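Local coordinates for DUF3836 domain-containing protein (Bacteroides vulgatus, PDB 4R8O) that is of unknown function but folds as a single-layer antiparallel beta sheet thought to have evolved from beta-hairpin repeats and carries a signal sequence in its natural form, at residues N34-N39 / D51-W56. Numbering follows the deposited sequence.
Sequences NYMKHN and DEAQKW
Strand segments 34-39 and 51-56 run antiparallel, their axes 4.6 Å apart at closest and their directions 161° from each other. The register puts Asn39 and Lys37 in hydrogen-bonded pairs with Glu52 and Gln54 (CA-CA 5.0 and 5.1 Å), and His38 and Met36 in non-hydrogen-bonded pairs with Ala53 and Lys55 (4.7 and 4.5 Å). Asp51 in chi1 t brings OD1 to the edge of the His38 ring, near its plane, where His38 ND1 donates to Asp51 OD1 at 2.5 Å, a short His-carboxylate bond. Glu52 and Asn39 form reciprocal backbone bonds, Asn39 N to Glu52 O 2.8 Å and Glu52 N to Asn39 O 2.9 Å; Glu52 OE2 is hydrogen-bonded to Tyr92 OH. Ala53 shares its face with His38 and Met36, whose extended (t, t, t) chain brings CE to 3.3 Å from Ala53 CB. Gln54 repeats the paired bonds with Lys37 (Lys37 N to Gln54 O 2.9 Å, Gln54 N to Lys37 O 2.8 Å), while on the face of Lys37, Asn39, Glu52 and Gln54, Asn39 ND2 donates diagonally to Gln54 OE1 (3.0 Å); Gln54 NE2 is hydrogen-bonded to Asn65 OD1. Lys55 bonds through its backbone to Glu64 in the next strand. At Trp56, N donates to Tyr35 O (3.1 Å), and Asn34 CB lies 3.6 Å from the centroid of the Trp56 five-membered ring, 17° off its normal, a CH-pi contact. Tyr35, with phi/psi of -130/-54°, and Met36 both oppose Ile24 in a classic beta bulge toward strand 18-28. Overall, this is the ladder of a beta hairpin, strands 31-42 and 48-57, within the meandering single-layer antiparallel sheet of this DUF3836 protein.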
ATOM      1  N   ASN A  34      11.908  10.210  -3.604  1.00 76.82           N
ATOM      2  CA  ASN A  34      10.707   9.421  -3.395  1.00 70.77           C
ATOM      3  C   ASN A  34      10.655   8.193  -4.272  1.00 70.82           C
ATOM      4  O   ASN A  34      10.982   8.282  -5.454  1.00 72.05           O
ATOM      5  CB  ASN A  34       9.462  10.264  -3.699  1.00 63.74           C
ATOM      6  CG  ASN A  34       9.132  11.240  -2.601  1.00 63.53           C
ATOM      7  OD1 ASN A  34       9.645  11.131  -1.491  1.00 66.53           O
ATOM      8  ND2 ASN A  34       8.251  12.205  -2.896  1.00 60.00           N
ATOM      9  N   TYR A  35      10.185   7.075  -3.715  1.00 69.61           N
ATOM     10  CA  TYR A  35      10.080   5.833  -4.477  1.00 70.38           C
ATOM     11  C   TYR A  35       8.740   5.115  -4.427  1.00 69.81           C
ATOM     12  O   TYR A  35       8.147   4.814  -5.474  1.00 63.24           O
ATOM     13  CB  TYR A  35      11.153   4.900  -3.997  1.00 73.92           C
ATOM     14  CG  TYR A  35      11.210   3.634  -4.762  1.00 77.59           C
ATOM     15  CD1 TYR A  35      11.251   3.636  -6.166  1.00 81.68           C
ATOM     16  CD2 TYR A  35      11.236   2.420  -4.103  1.00 84.54           C
ATOM     17  CE1 TYR A  35      11.313   2.459  -6.876  1.00 84.14           C
ATOM     18  CE2 TYR A  35      11.323   1.235  -4.808  1.00 83.68           C
ATOM     19  CZ  TYR A  35      11.363   1.259  -6.190  1.00 83.88           C
ATOM     20  OH  TYR A  35      11.431   0.089  -6.893  1.00 87.90           O
HETATM   21  N   MSE A  36       8.282   4.839  -3.215  1.00 67.01           N
HETATM   22  CA  MSE A  36       6.997   4.200  -3.005  1.00 66.55           C
HETATM   23  C   MSE A  36       6.346   4.706  -1.738  1.00 64.42           C
HETATM   24  O   MSE A  36       7.028   5.094  -0.813  1.00 66.96           O
HETATM   25  CB  MSE A  36       7.356   2.715  -3.044  1.00 67.22           C
HETATM   26  CG  MSE A  36       6.233   1.828  -2.569  1.00 71.43           C
HETATM   27 SE   MSE A  36       6.169   0.048  -3.395  0.75 83.81          SE
HETATM   28  CE  MSE A  36       4.647  -0.162  -2.257  1.00 75.83           C
ATOM     29  N   LYS A  37       5.020   4.674  -1.668  1.00 66.23           N
ATOM     30  CA  LYS A  37       4.272   5.142  -0.475  1.00 59.64           C
ATOM     31  C   LYS A  37       3.174   4.162  -0.203  1.00 59.28           C
ATOM     32  O   LYS A  37       2.409   3.813  -1.109  1.00 60.60           O
ATOM     33  CB  LYS A  37       3.673   6.510  -0.746  1.00 63.17           C
ATOM     34  CG  LYS A  37       3.117   7.233   0.477  1.00 63.75           C
ATOM     35  CD  LYS A  37       2.524   8.555   0.049  1.00 61.55           C
ATOM     36  CE  LYS A  37       1.853   9.273   1.202  1.00 68.15           C
ATOM     37  NZ  LYS A  37       0.778  10.170   0.711  1.00 71.20           N
ATOM     38  N   HIS A  38       3.105   3.682   1.029  1.00 57.58           N
ATOM     39  CA  HIS A  38       2.068   2.739   1.417  1.00 55.90           C
ATOM     40  C   HIS A  38       1.073   3.489   2.277  1.00 53.24           C
ATOM     41  O   HIS A  38       1.459   4.063   3.280  1.00 55.26           O
ATOM     42  CB  HIS A  38       2.635   1.639   2.267  1.00 59.55           C
ATOM     43  CG  HIS A  38       3.315   0.546   1.520  1.00 59.39           C
ATOM     44  ND1 HIS A  38       2.613  -0.433   0.858  1.00 58.86           N
ATOM     45  CD2 HIS A  38       4.625   0.201   1.433  1.00 61.49           C
ATOM     46  CE1 HIS A  38       3.464  -1.322   0.371  1.00 62.08           C
ATOM     47  NE2 HIS A  38       4.694  -0.964   0.710  1.00 57.18           N
ATOM     48  N   ASN A  39      -0.194   3.469   1.920  1.00 52.76           N
ATOM     49  CA  ASN A  39      -1.238   4.109   2.744  1.00 44.68           C
ATOM     50  C   ASN A  39      -2.088   2.983   3.300  1.00 44.36           C
ATOM     51  O   ASN A  39      -2.605   2.191   2.542  1.00 39.81           O
ATOM     52  CB  ASN A  39      -2.032   5.033   1.863  1.00 45.53           C
ATOM     53  CG  ASN A  39      -1.143   6.097   1.200  1.00 49.22           C
ATOM     54  OD1 ASN A  39      -0.380   6.798   1.890  1.00 60.07           O
ATOM     55  ND2 ASN A  39      -1.213   6.214  -0.128  1.00 47.05           N
ATOM     56  N   ASP A  51      -3.804  -1.684   2.126  1.00 46.95           N
ATOM     57  CA  ASP A  51      -2.403  -1.352   2.013  1.00 49.43           C
ATOM     58  C   ASP A  51      -2.242  -0.898   0.593  1.00 44.01           C
ATOM     59  O   ASP A  51      -1.873  -1.682  -0.257  1.00 45.80           O
ATOM     60  CB  ASP A  51      -1.521  -2.598   2.320  1.00 52.40           C
ATOM     61  CG  ASP A  51      -0.034  -2.391   1.996  1.00 57.66           C
ATOM     62  OD1 ASP A  51       0.319  -1.342   1.419  1.00 59.60           O
ATOM     63  OD2 ASP A  51       0.793  -3.282   2.339  1.00 64.62           O
ATOM     64  N   GLU A  52      -2.536   0.359   0.355  1.00 42.44           N
ATOM     65  CA  GLU A  52      -2.425   0.940  -0.974  1.00 46.47           C
ATOM     66  C   GLU A  52      -0.970   1.275  -1.254  1.00 46.26           C
ATOM     67  O   GLU A  52      -0.341   2.003  -0.498  1.00 55.65           O
ATOM     68  CB  GLU A  52      -3.269   2.206  -1.043  1.00 47.90           C
ATOM     69  CG  GLU A  52      -3.435   2.741  -2.438  1.00 54.01           C
ATOM     70  CD  GLU A  52      -4.131   4.080  -2.471  1.00 57.49           C
ATOM     71  OE1 GLU A  52      -4.748   4.496  -1.461  1.00 75.36           O
ATOM     72  OE2 GLU A  52      -4.080   4.724  -3.521  1.00 57.32           O
ATOM     73  N   ALA A  53      -0.462   0.791  -2.369  1.00 51.18           N
ATOM     74  CA  ALA A  53       0.968   0.895  -2.747  1.00 46.96           C
ATOM     75  C   ALA A  53       1.091   1.832  -3.915  1.00 48.89           C
ATOM     76  O   ALA A  53       0.705   1.465  -5.023  1.00 53.03           O
ATOM     77  CB  ALA A  53       1.453  -0.468  -3.159  1.00 49.21           C
ATOM     78  N   GLN A  54       1.576   3.047  -3.675  1.00 51.29           N
ATOM     79  CA  GLN A  54       1.720   4.040  -4.734  1.00 52.86           C
ATOM     80  C   GLN A  54       3.167   4.157  -5.128  1.00 58.86           C
ATOM     81  O   GLN A  54       4.044   3.975  -4.296  1.00 61.58           O
ATOM     82  CB  GLN A  54       1.194   5.376  -4.263  1.00 50.99           C
ATOM     83  CG  GLN A  54      -0.299   5.390  -4.141  1.00 53.17           C
ATOM     84  CD  GLN A  54      -0.822   6.760  -3.745  1.00 56.16           C
ATOM     85  OE1 GLN A  54      -0.378   7.326  -2.764  1.00 57.56           O
ATOM     86  NE2 GLN A  54      -1.790   7.285  -4.501  1.00 60.44           N
ATOM     87  N   LYS A  55       3.397   4.496  -6.384  1.00 62.85           N
ATOM     88  CA  LYS A  55       4.733   4.675  -6.920  1.00 74.76           C
ATOM     89  C   LYS A  55       4.975   6.141  -7.267  1.00 73.45           C
ATOM     90  O   LYS A  55       4.066   6.861  -7.686  1.00 72.45           O
ATOM     91  CB  LYS A  55       4.918   3.780  -8.153  1.00 88.79           C
ATOM     92  CG  LYS A  55       3.818   3.860  -9.231  1.00101.53           C
ATOM     93  CD  LYS A  55       4.289   3.487 -10.645  1.00108.54           C
ATOM     94  CE  LYS A  55       5.419   4.403 -11.124  1.00113.62           C
ATOM     95  NZ  LYS A  55       5.528   4.500 -12.604  1.00120.41           N
ATOM     96  N   TRP A  56       6.213   6.581  -7.111  1.00 71.48           N
ATOM     97  CA  TRP A  56       6.550   7.963  -7.429  1.00 70.95           C
ATOM     98  C   TRP A  56       6.883   8.053  -8.910  1.00 69.19           C
ATOM     99  O   TRP A  56       7.768   7.330  -9.389  1.00 60.18           O
ATOM    100  CB  TRP A  56       7.721   8.436  -6.583  1.00 71.20           C
ATOM    101  CG  TRP A  56       8.067   9.862  -6.816  1.00 69.16           C
ATOM    102  CD1 TRP A  56       9.192  10.331  -7.417  1.00 70.16           C
ATOM    103  CD2 TRP A  56       7.278  10.998  -6.483  1.00 67.89           C
ATOM    104  NE1 TRP A  56       9.168  11.700  -7.469  1.00 65.63           N
ATOM    105  CE2 TRP A  56       8.007  12.139  -6.890  1.00 66.55           C
ATOM    106  CE3 TRP A  56       6.030  11.166  -5.861  1.00 73.52           C
ATOM    107  CZ2 TRP A  56       7.536  13.431  -6.707  1.00 66.49           C
ATOM    108  CZ3 TRP A  56       5.556  12.455  -5.663  1.00 71.81           C
ATOM    109  CH2 TRP A  56       6.315  13.578  -6.098  1.00 68.57           C
TER